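Local coordinates for protein glycine betaine/carnitine/choline ABC transporter (Staphylococcus aureus subsp. aureus Mu50, PDB 3O66) that probably binds a quaternary ammonium compound such as glycine betaine, carnitine or choline outside the cell and delivers it to an ABC importer, at residues Q22-L31 with P267-L275; K243-E252 with F274-D282. All coordinates share one frame; numbering follows the deposited sequence. Where two conformers were deposited one is given.

Overall arrangement
Successive stretches of one C-terminal helix, 267-277, and the tail after it illustrate how chemistry follows place in a two-lobed, type II periplasmic-binding-protein-like fold. In contact 1 the helix crosses helix 19-35, beside strands 43-48 and 12-16; side chains interdigitate without a hydrogen bond between the segments, and no exposed residue is among those that touch. Contact 2, about 10 Å away between centres, joins the helix end and chain terminus to the loop before helix 250-261 and that helix's first turn; about as deep, it yet includes exposed residues, and mixes ring packing with a salt bridge and a water bridge. Phe274 and Leu275 belong to both, while Leu31 packs on Leu244 and on Tyr280 O between them.

Contact 1 of 2, residues Q22-L31 with P267-L275; sequences QIISHMLRLL and PAVVAEEFL
Pro267 opens the second helix against Gln22 and Ile23, where two helices pack by knobs into holes at a crossing angle of -56° on one lobe of a binding-protein fold. Its CB lies 3.6 Å from Gln22 CB, the two side chains running side by side, whereas Ile23 crosses the proline at roughly a right angle. One residue on, Ala268 sets its methyl squarely over the His26 ring: CB stands 3.6 Å from the ring centroid and 12° off the normal, a CH-pi contact. That ring is steadied from its own helix, since Arg29 grips ND1 side-on with NE and NH2, and Glu33 in turn pairs with the guanidinium through NH1. Val270 brings CG1 to the branches of Ile23 on the deeper side, which Leu256 of helix 250-261 also adjoins.

At Ala271 the helices come close. Its methyl enters the hole formed by Ile23, His26, Met27 and Leu30, and CB comes within 3.3 Å of Ile23 O, a small side chain consistent with axes that approach to 7.8 Å. The reverse knob is Leu30, seated among Ala268, Ala271, Glu272 and Leu275; its CD1 meets Glu272 CB at 3.7 Å. Further along, Phe274 receives the selenomethionine at position 27 in an oblique Met-aromatic contact. With CG anti to the backbone N (chi1 -168°) and a bend at chi3, the Met27 chain turns its terminal methyl to the ring, CE to Phe274 CD2 being 3.4 Å. Leu275 ends the row by splitting its branches: CD2 faces Met27 CG at 3.7 Å, and CD1 touches Leu30 CB at 3.6 Å.

Contact 2 of 2, residues K243-E252 with F274-D282; sequences KLTGKISTSE and FLKKHHYFD
Lys243 and Phe281 both carry CG anti to the carbonyl carbon (chi1 -83° and -57°), which lays the lysine chain along the C-terminal backbone and turns the phenyl ring toward the loop 243-248. The lysine ends between two oxygens: NZ donates to Tyr280 O at 2.7 Å, almost end-on to the carbonyl, and forms a salt bridge with Asp282 OD1 at a short 2.5 Å. Asp35 of helix 19-35 is a second acidic partner of the same ammonium group, and His34 bonds the other carboxylate oxygen of Asp282.

Phe281 is sandwiched. Over one face slides the aliphatic part of Lys247, with CG 4.0 Å from the ring centroid in a CH-pi contact, while His278 CB of its own segment covers the opposite face. Leu244 crosses at about a right angle, placing CD2 3.5 Å from Phe281 CE2. Folding back at chi2 and chi4, Lys247 returns its NZ to Lys243 O at 2.7 Å, a bond that holds the chain across the ring. The Phe274 ring, meanwhile, takes Lys247 O at its edge, 3.5 Å from CZ, and Glu252 OE2 also lies near its plane. A water accepts from Lys277 NZ, meets His278 NE2 and bonds Glu252 OE2 weakly; the stronger partner of that glutamate is Arg255.

Both backbones change direction here. A type II turn spans Leu244 to Lys247 and Ser249 N-caps the next helix, while a Schellman motif ends helix 267-277, with His279 as the C-prime residue and Tyr280 N bonded to Leu275 O.

Contact 1 of 2, residues Q22-L31 with P267-L275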
loop_
_atom_site.group_PDB
_atom_site.type_symbol
_atom_site.label_atom_id
_atom_site.label_comp_id
_atom_site.label_asym_id
_atom_site.label_seq_id
_atom_site.Cartn_x
_atom_site.Cartn_y
_atom_site.Cartn_z
ATOM N N GLN A 22 -8.418 6.237 -1.081
ATOM C CA GLN A 22 -9.655 6.770 -1.654
ATOM C C GLN A 22 -10.017 6.084 -2.980
ATOM O O GLN A 22 -11.186 5.754 -3.203
ATOM C CB GLN A 22 -9.616 8.286 -1.767
ATOM C CG GLN A 22 -9.448 8.939 -0.378
ATOM C CD GLN A 22 -9.181 10.408 -0.454
ATOM O OE1 GLN A 22 -8.552 10.899 -1.401
ATOM N NE2 GLN A 22 -9.651 11.140 0.555
ATOM N N ILE A 23 -9.025 5.870 -3.829
ATOM C CA ILE A 23 -9.218 5.113 -5.086
ATOM C C ILE A 23 -9.835 3.723 -4.828
ATOM O O ILE A 23 -10.916 3.393 -5.376
ATOM C CB ILE A 23 -7.915 5.037 -5.932
ATOM C CG1 ILE A 23 -7.514 6.432 -6.427
ATOM C CG2 ILE A 23 -8.057 4.012 -7.190
ATOM C CD1 ILE A 23 -6.028 6.529 -6.881
ATOM N N ILE A 24 -9.175 2.923 -3.998
ATOM C CA ILE A 24 -9.649 1.559 -3.716
ATOM C C ILE A 24 -10.967 1.543 -2.923
ATOM O O ILE A 24 -11.812 0.682 -3.153
ATOM C CB ILE A 24 -8.589 0.762 -2.989
ATOM C CG1 ILE A 24 -7.277 0.788 -3.776
ATOM C CG2 ILE A 24 -9.061 -0.680 -2.753
ATOM C CD1 ILE A 24 -6.095 0.326 -2.949
ATOM N N SER A 25 -11.155 2.488 -2.004
ATOM C CA SER A 25 -12.470 2.599 -1.313
ATOM C C SER A 25 -13.617 2.932 -2.259
ATOM O O SER A 25 -14.715 2.366 -2.160
ATOM C CB SER A 25 -12.404 3.598 -0.159
ATOM O OG SER A 25 -11.397 3.184 0.739
ATOM N N HIS A 26 -13.363 3.829 -3.211
ATOM C CA HIS A 26 -14.402 4.157 -4.174
ATOM C C HIS A 26 -14.611 3.016 -5.130
ATOM O O HIS A 26 -15.724 2.841 -5.628
ATOM C CB HIS A 26 -14.061 5.432 -4.968
ATOM C CG HIS A 26 -14.428 6.677 -4.244
ATOM N ND1 HIS A 26 -15.735 7.045 -4.014
ATOM C CD2 HIS A 26 -13.659 7.618 -3.649
ATOM C CE1 HIS A 26 -15.757 8.174 -3.327
ATOM N NE2 HIS A 26 -14.509 8.542 -3.095
HETATM N N MSE A 27 -13.556 2.236 -5.375
HETATM C CA MSE A 27 -13.651 1.111 -6.289
HETATM C C MSE A 27 -14.553 0.045 -5.678
HETATM O O MSE A 27 -15.450 -0.464 -6.361
HETATM C CB MSE A 27 -12.250 0.582 -6.620
HETATM C CG MSE A 27 -12.168 -0.385 -7.744
HETATM SE SE MSE A 27 -10.299 -1.014 -7.869
HETATM C CE MSE A 27 -9.369 0.598 -8.493
ATOM N N LEU A 28 -14.384 -0.216 -4.373
ATOM C CA LEU A 28 -15.275 -1.152 -3.666
ATOM C C LEU A 28 -16.696 -0.625 -3.658
ATOM O O LEU A 28 -17.641 -1.385 -3.871
ATOM C CB LEU A 28 -14.810 -1.401 -2.222
ATOM C CG LEU A 28 -13.550 -2.260 -2.076
ATOM C CD1 LEU A 28 -13.079 -2.222 -0.624
ATOM C CD2 LEU A 28 -13.795 -3.701 -2.520
ATOM N N ARG A 29 -16.856 0.684 -3.451
ATOM C CA ARG A 29 -18.209 1.265 -3.377
ATOM C C ARG A 29 -18.934 1.053 -4.712
ATOM O O ARG A 29 -20.114 0.624 -4.752
ATOM C CB ARG A 29 -18.154 2.769 -3.022
ATOM C CG ARG A 29 -19.502 3.478 -3.162
ATOM C CD ARG A 29 -19.355 4.982 -2.895
ATOM N NE ARG A 29 -18.565 5.675 -3.932
ATOM C CZ ARG A 29 -19.055 6.137 -5.077
ATOM N NH1 ARG A 29 -20.347 6.001 -5.364
ATOM N NH2 ARG A 29 -18.253 6.757 -5.937
ATOM N N LEU A 30 -18.236 1.376 -5.800
ATOM C CA LEU A 30 -18.815 1.267 -7.128
ATOM C C LEU A 30 -19.045 -0.173 -7.539
ATOM O O LEU A 30 -20.026 -0.483 -8.213
ATOM C CB LEU A 30 -17.989 2.042 -8.175
ATOM C CG LEU A 30 -17.966 3.572 -8.046
ATOM C CD1 LEU A 30 -16.745 4.149 -8.781
ATOM C CD2 LEU A 30 -19.286 4.264 -8.542
ATOM N N LEU A 31 -18.142 -1.059 -7.123
ATOM C CA LEU A 31 -18.253 -2.449 -7.509
ATOM C C LEU A 31 -19.426 -3.084 -6.768
ATOM O O LEU A 31 -20.171 -3.859 -7.356
ATOM C CB LEU A 31 -16.944 -3.183 -7.207
ATOM C CG LEU A 31 -16.837 -4.622 -7.671
ATOM C CD1 LEU A 31 -17.097 -4.782 -9.165
ATOM C CD2 LEU A 31 -15.442 -5.151 -7.283
ATOM N N PRO A 267 -10.375 10.594 -7.048
ATOM C CA PRO A 267 -10.258 9.145 -6.802
ATOM C C PRO A 267 -11.502 8.340 -7.251
ATOM O O PRO A 267 -11.334 7.226 -7.774
ATOM C CB PRO A 267 -10.076 9.067 -5.300
ATOM C CG PRO A 267 -9.302 10.378 -4.965
ATOM C CD PRO A 267 -9.921 11.400 -5.891
ATOM N N ALA A 268 -12.714 8.898 -7.085
ATOM C CA ALA A 268 -13.919 8.207 -7.549
ATOM C C ALA A 268 -13.954 8.041 -9.081
ATOM O O ALA A 268 -14.432 7.018 -9.592
ATOM C CB ALA A 268 -15.171 8.890 -7.050
ATOM N N VAL A 269 -13.432 9.034 -9.807
ATOM C CA VAL A 269 -13.346 8.953 -11.256
ATOM C C VAL A 269 -12.282 7.945 -11.671
ATOM O O VAL A 269 -12.494 7.151 -12.594
ATOM C CB VAL A 269 -13.084 10.356 -11.889
ATOM C CG1 VAL A 269 -12.829 10.247 -13.398
ATOM C CG2 VAL A 269 -14.249 11.264 -11.631
ATOM N N VAL A 270 -11.129 7.969 -11.000
ATOM C CA VAL A 270 -10.071 7.002 -11.309
ATOM C C VAL A 270 -10.583 5.561 -11.064
ATOM O O VAL A 270 -10.349 4.643 -11.890
ATOM C CB VAL A 270 -8.821 7.268 -10.428
ATOM C CG1 VAL A 270 -7.728 6.158 -10.621
ATOM C CG2 VAL A 270 -8.264 8.705 -10.672
ATOM N N ALA A 271 -11.277 5.374 -9.937
ATOM C CA ALA A 271 -11.826 4.052 -9.591
ATOM C C ALA A 271 -12.799 3.562 -10.678
ATOM O O ALA A 271 -12.724 2.422 -11.119
ATOM C CB ALA A 271 -12.527 4.069 -8.176
ATOM N N GLU A 272 -13.702 4.440 -11.120
ATOM C CA GLU A 272 -14.709 4.043 -12.099
ATOM C C GLU A 272 -14.110 3.751 -13.469
ATOM O O GLU A 272 -14.519 2.797 -14.116
ATOM C CB GLU A 272 -15.823 5.075 -12.212
ATOM C CG GLU A 272 -17.063 4.548 -12.942
ATOM C CD GLU A 272 -18.276 5.477 -12.805
ATOM O OE1 GLU A 272 -18.080 6.716 -12.777
ATOM O OE2 GLU A 272 -19.426 4.963 -12.730
ATOM N N GLU A 273 -13.140 4.560 -13.900
ATOM C CA GLU A 273 -12.484 4.316 -15.175
ATOM C C GLU A 273 -11.772 2.951 -15.208
ATOM O O GLU A 273 -11.875 2.209 -16.211
ATOM C CB GLU A 273 -11.549 5.478 -15.556
ATOM C CG GLU A 273 -12.318 6.761 -15.816
ATOM C CD GLU A 273 -11.458 7.943 -16.280
ATOM O OE1 GLU A 273 -10.198 7.887 -16.220
ATOM O OE2 GLU A 273 -12.077 8.946 -16.701
ATOM N N PHE A 274 -11.111 2.622 -14.102
ATOM C CA PHE A 274 -10.452 1.329 -13.931
ATOM C C PHE A 274 -11.493 0.194 -14.001
ATOM O O PHE A 274 -11.307 -0.789 -14.727
ATOM C CB PHE A 274 -9.686 1.288 -12.607
ATOM C CG PHE A 274 -8.912 0.017 -12.390
ATOM C CD1 PHE A 274 -7.712 -0.201 -13.065
ATOM C CD2 PHE A 274 -9.383 -0.937 -11.499
ATOM C CE1 PHE A 274 -6.960 -1.377 -12.869
ATOM C CE2 PHE A 274 -8.647 -2.144 -11.268
ATOM C CZ PHE A 274 -7.430 -2.354 -11.962
ATOM N N LEU A 275 -12.586 0.346 -13.268
ATOM C CA LEU A 275 -13.623 -0.668 -13.268
ATOM C C LEU A 275 -14.199 -0.867 -14.663
ATOM O O LEU A 275 -14.394 -2.005 -15.090
ATOM C CB LEU A 275 -14.766 -0.342 -12.294
ATOM C CG LEU A 275 -14.381 -0.520 -10.846
ATOM C CD1 LEU A 275 -15.449 0.069 -9.896
ATOM C CD2 LEU A 275 -14.045 -2.031 -10.541
#

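Contact 2 of 2, residues K243-E252 with F274-D282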
loop_
_atom_site.group_PDB
_atom_site.type_symbol
_atom_site.label_atom_id
_atom_site.label_comp_id
_atom_site.label_asym_id
_atom_site.label_seq_id
_atom_site.Cartn_x
_atom_site.Cartn_y
_atom_site.Cartn_z
ATOM N N LYS A 243 -13.442 -10.205 -6.159
ATOM C CA LYS A 243 -13.229 -9.912 -7.570
ATOM C C LYS A 243 -11.962 -9.072 -7.758
ATOM O O LYS A 243 -11.346 -9.130 -8.806
ATOM C CB LYS A 243 -14.397 -9.120 -8.142
ATOM C CG LYS A 243 -15.612 -9.887 -8.587
ATOM C CD LYS A 243 -16.603 -8.793 -9.081
ATOM C CE LYS A 243 -17.458 -9.286 -10.188
ATOM N NZ LYS A 243 -18.273 -8.216 -10.797
ATOM N N LEU A 244 -11.588 -8.281 -6.739
ATOM C CA LEU A 244 -10.425 -7.406 -6.857
ATOM C C LEU A 244 -9.114 -8.073 -6.444
ATOM O O LEU A 244 -8.061 -7.480 -6.614
ATOM C CB LEU A 244 -10.640 -6.105 -6.058
ATOM C CG LEU A 244 -11.796 -5.198 -6.590
ATOM C CD1 LEU A 244 -11.901 -3.914 -5.776
ATOM C CD2 LEU A 244 -11.588 -4.841 -8.030
ATOM N N THR A 245 -9.176 -9.284 -5.899
ATOM C CA THR A 245 -7.977 -9.983 -5.434
ATOM C C THR A 245 -6.997 -10.253 -6.595
ATOM O O THR A 245 -7.377 -10.876 -7.587
ATOM C CB THR A 245 -8.377 -11.312 -4.742
ATOM O OG1 THR A 245 -9.113 -11.006 -3.547
ATOM C CG2 THR A 245 -7.141 -12.171 -4.400
ATOM N N GLY A 246 -5.743 -9.789 -6.461
ATOM C CA GLY A 246 -4.736 -9.894 -7.527
ATOM C C GLY A 246 -4.853 -8.919 -8.698
ATOM O O GLY A 246 -3.987 -8.906 -9.578
ATOM N N LYS A 247 -5.897 -8.094 -8.739
ATOM C CA LYS A 247 -6.146 -7.232 -9.918
ATOM C C LYS A 247 -5.387 -5.889 -10.016
ATOM O O LYS A 247 -5.510 -5.142 -11.024
ATOM C CB LYS A 247 -7.643 -7.004 -10.134
ATOM C CG LYS A 247 -8.521 -8.254 -10.038
ATOM C CD LYS A 247 -8.314 -9.294 -11.177
ATOM C CE LYS A 247 -8.825 -10.696 -10.746
ATOM N NZ LYS A 247 -10.353 -10.741 -10.701
ATOM N N ILE A 248 -4.624 -5.561 -8.976
ATOM C CA ILE A 248 -3.846 -4.337 -8.982
ATOM C C ILE A 248 -2.406 -4.642 -8.626
ATOM O O ILE A 248 -2.080 -4.831 -7.429
ATOM C CB ILE A 248 -4.439 -3.264 -8.016
ATOM C CG1 ILE A 248 -5.962 -3.127 -8.214
ATOM C CG2 ILE A 248 -3.742 -1.919 -8.224
ATOM C CD1 ILE A 248 -6.620 -2.112 -7.300
ATOM N N SER A 249 -1.546 -4.731 -9.640
ATOM C CA SER A 249 -0.112 -4.934 -9.371
ATOM C C SER A 249 0.457 -3.680 -8.724
ATOM O O SER A 249 -0.195 -2.652 -8.723
ATOM C CB SER A 249 0.649 -5.228 -10.649
ATOM O OG SER A 249 0.606 -4.140 -11.556
ATOM N N THR A 250 1.667 -3.752 -8.191
ATOM C CA THR A 250 2.322 -2.529 -7.706
ATOM C C THR A 250 2.469 -1.435 -8.785
ATOM O O THR A 250 2.166 -0.256 -8.523
ATOM C CB THR A 250 3.641 -2.869 -7.016
ATOM O OG1 THR A 250 3.325 -3.772 -5.944
ATOM C CG2 THR A 250 4.323 -1.619 -6.425
ATOM N N SER A 251 2.877 -1.841 -9.982
ATOM C CA SER A 251 2.998 -0.934 -11.150
ATOM C C SER A 251 1.649 -0.266 -11.475
ATOM O O SER A 251 1.573 0.905 -11.804
ATOM C CB SER A 251 3.445 -1.737 -12.387
ATOM O OG SER A 251 4.753 -2.271 -12.213
ATOM N N GLU A 252 0.569 -1.028 -11.361
ATOM C CA GLU A 252 -0.764 -0.494 -11.644
ATOM C C GLU A 252 -1.213 0.499 -10.570
ATOM O O GLU A 252 -1.812 1.522 -10.889
ATOM C CB GLU A 252 -1.785 -1.627 -11.783
ATOM C CG GLU A 252 -3.135 -1.183 -12.297
ATOM C CD GLU A 252 -3.076 -0.626 -13.713
ATOM O OE1 GLU A 252 -2.081 -0.877 -14.440
ATOM O OE2 GLU A 252 -4.063 0.039 -14.106
ATOM N N PHE A 274 -11.111 2.622 -14.102
ATOM C CA PHE A 274 -10.452 1.329 -13.931
ATOM C C PHE A 274 -11.493 0.194 -14.001
ATOM O O PHE A 274 -11.307 -0.789 -14.727
ATOM C CB PHE A 274 -9.686 1.288 -12.607
ATOM C CG PHE A 274 -8.912 0.017 -12.390
ATOM C CD1 PHE A 274 -7.712 -0.201 -13.065
ATOM C CD2 PHE A 274 -9.383 -0.937 -11.499
ATOM C CE1 PHE A 274 -6.960 -1.377 -12.869
ATOM C CE2 PHE A 274 -8.647 -2.144 -11.268
ATOM C CZ PHE A 274 -7.430 -2.354 -11.962
ATOM N N LEU A 275 -12.586 0.346 -13.268
ATOM C CA LEU A 275 -13.623 -0.668 -13.268
ATOM C C LEU A 275 -14.199 -0.867 -14.663
ATOM O O LEU A 275 -14.394 -2.005 -15.090
ATOM C CB LEU A 275 -14.766 -0.342 -12.294
ATOM C CG LEU A 275 -14.381 -0.520 -10.846
ATOM C CD1 LEU A 275 -15.449 0.069 -9.896
ATOM C CD2 LEU A 275 -14.045 -2.031 -10.541
ATOM N N LYS A 276 -14.456 0.239 -15.375
ATOM C CA LYS A 276 -15.012 0.126 -16.726
ATOM C C LYS A 276 -14.025 -0.559 -17.673
ATOM O O LYS A 276 -14.412 -1.382 -18.487
ATOM C CB LYS A 276 -15.420 1.501 -17.271
ATOM C CG LYS A 276 -16.672 2.056 -16.589
ATOM C CD LYS A 276 -17.244 3.226 -17.398
ATOM C CE LYS A 276 -18.530 3.833 -16.776
ATOM N NZ LYS A 276 -19.379 2.855 -16.016
ATOM N N LYS A 277 -12.746 -0.232 -17.530
ATOM C CA LYS A 277 -11.683 -0.820 -18.363
ATOM C C LYS A 277 -11.660 -2.348 -18.205
ATOM O O LYS A 277 -11.324 -3.068 -19.141
ATOM C CB LYS A 277 -10.320 -0.236 -17.943
ATOM C CG LYS A 277 -9.166 -0.601 -18.853
ATOM C CD LYS A 277 -7.818 -0.121 -18.288
ATOM C CE LYS A 277 -6.672 -0.908 -18.904
ATOM N NZ LYS A 277 -5.348 -0.652 -18.210
ATOM N N HIS A 278 -12.000 -2.830 -17.011
ATOM C CA HIS A 278 -12.012 -4.259 -16.752
ATOM C C HIS A 278 -13.421 -4.870 -16.689
ATOM O O HIS A 278 -13.567 -5.973 -16.170
ATOM C CB HIS A 278 -11.187 -4.586 -15.503
ATOM C CG HIS A 278 -9.726 -4.310 -15.669
ATOM N ND1 HIS A 278 -8.860 -5.226 -16.219
ATOM C CD2 HIS A 278 -8.976 -3.225 -15.354
ATOM C CE1 HIS A 278 -7.640 -4.725 -16.246
ATOM N NE2 HIS A 278 -7.682 -3.505 -15.735
ATOM N N HIS A 279 -14.447 -4.170 -17.198
ATOM C CA HIS A 279 -15.819 -4.725 -17.270
ATOM C C HIS A 279 -16.277 -5.200 -15.878
ATOM O O HIS A 279 -16.973 -6.212 -15.758
ATOM C CB HIS A 279 -15.869 -5.869 -18.337
ATOM C CG HIS A 279 -17.253 -6.225 -18.807
ATOM N ND1 HIS A 279 -17.773 -7.504 -18.707
ATOM C CD2 HIS A 279 -18.218 -5.470 -19.389
ATOM C CE1 HIS A 279 -19.004 -7.514 -19.202
ATOM N NE2 HIS A 279 -19.301 -6.291 -19.615
ATOM N N TYR A 280 -15.868 -4.457 -14.839
ATOM C CA TYR A 280 -16.176 -4.739 -13.433
ATOM C C TYR A 280 -15.772 -6.149 -13.025
ATOM O O TYR A 280 -16.389 -6.737 -12.129
ATOM C CB TYR A 280 -17.659 -4.514 -13.135
ATOM C CG TYR A 280 -18.066 -3.093 -13.308
ATOM C CD1 TYR A 280 -18.178 -2.249 -12.202
ATOM C CD2 TYR A 280 -18.286 -2.565 -14.585
ATOM C CE1 TYR A 280 -18.550 -0.902 -12.361
ATOM C CE2 TYR A 280 -18.651 -1.232 -14.760
ATOM C CZ TYR A 280 -18.770 -0.404 -13.639
ATOM O OH TYR A 280 -19.144 0.915 -13.809
ATOM N N PHE A 281 -14.770 -6.701 -13.708
ATOM C CA PHE A 281 -14.282 -8.056 -13.420
ATOM C C PHE A 281 -15.377 -9.140 -13.475
ATOM O O PHE A 281 -15.345 -10.135 -12.737
ATOM C CB PHE A 281 -13.494 -8.048 -12.097
ATOM C CG PHE A 281 -12.331 -7.060 -12.104
ATOM C CD1 PHE A 281 -11.154 -7.357 -12.805
ATOM C CD2 PHE A 281 -12.431 -5.830 -11.465
ATOM C CE1 PHE A 281 -10.084 -6.460 -12.840
ATOM C CE2 PHE A 281 -11.350 -4.904 -11.484
ATOM C CZ PHE A 281 -10.175 -5.225 -12.167
ATOM N N ASP A 282 -16.336 -8.934 -14.368
ATOM C CA ASP A 282 -17.458 -9.858 -14.559
ATOM C C ASP A 282 -17.103 -11.129 -15.368
ATOM O O ASP A 282 -16.047 -11.261 -15.996
ATOM C CB ASP A 282 -18.607 -9.129 -15.251
ATOM C CG ASP A 282 -19.392 -8.231 -14.301
ATOM O OD1 ASP A 282 -19.349 -8.468 -13.088
ATOM O OD2 ASP A 282 -20.067 -7.292 -14.777
ATOM O OXT ASP A 282 -17.896 -12.074 -15.412
HETATM O O HOH W 1 -5.349 -1.951 -16.120
#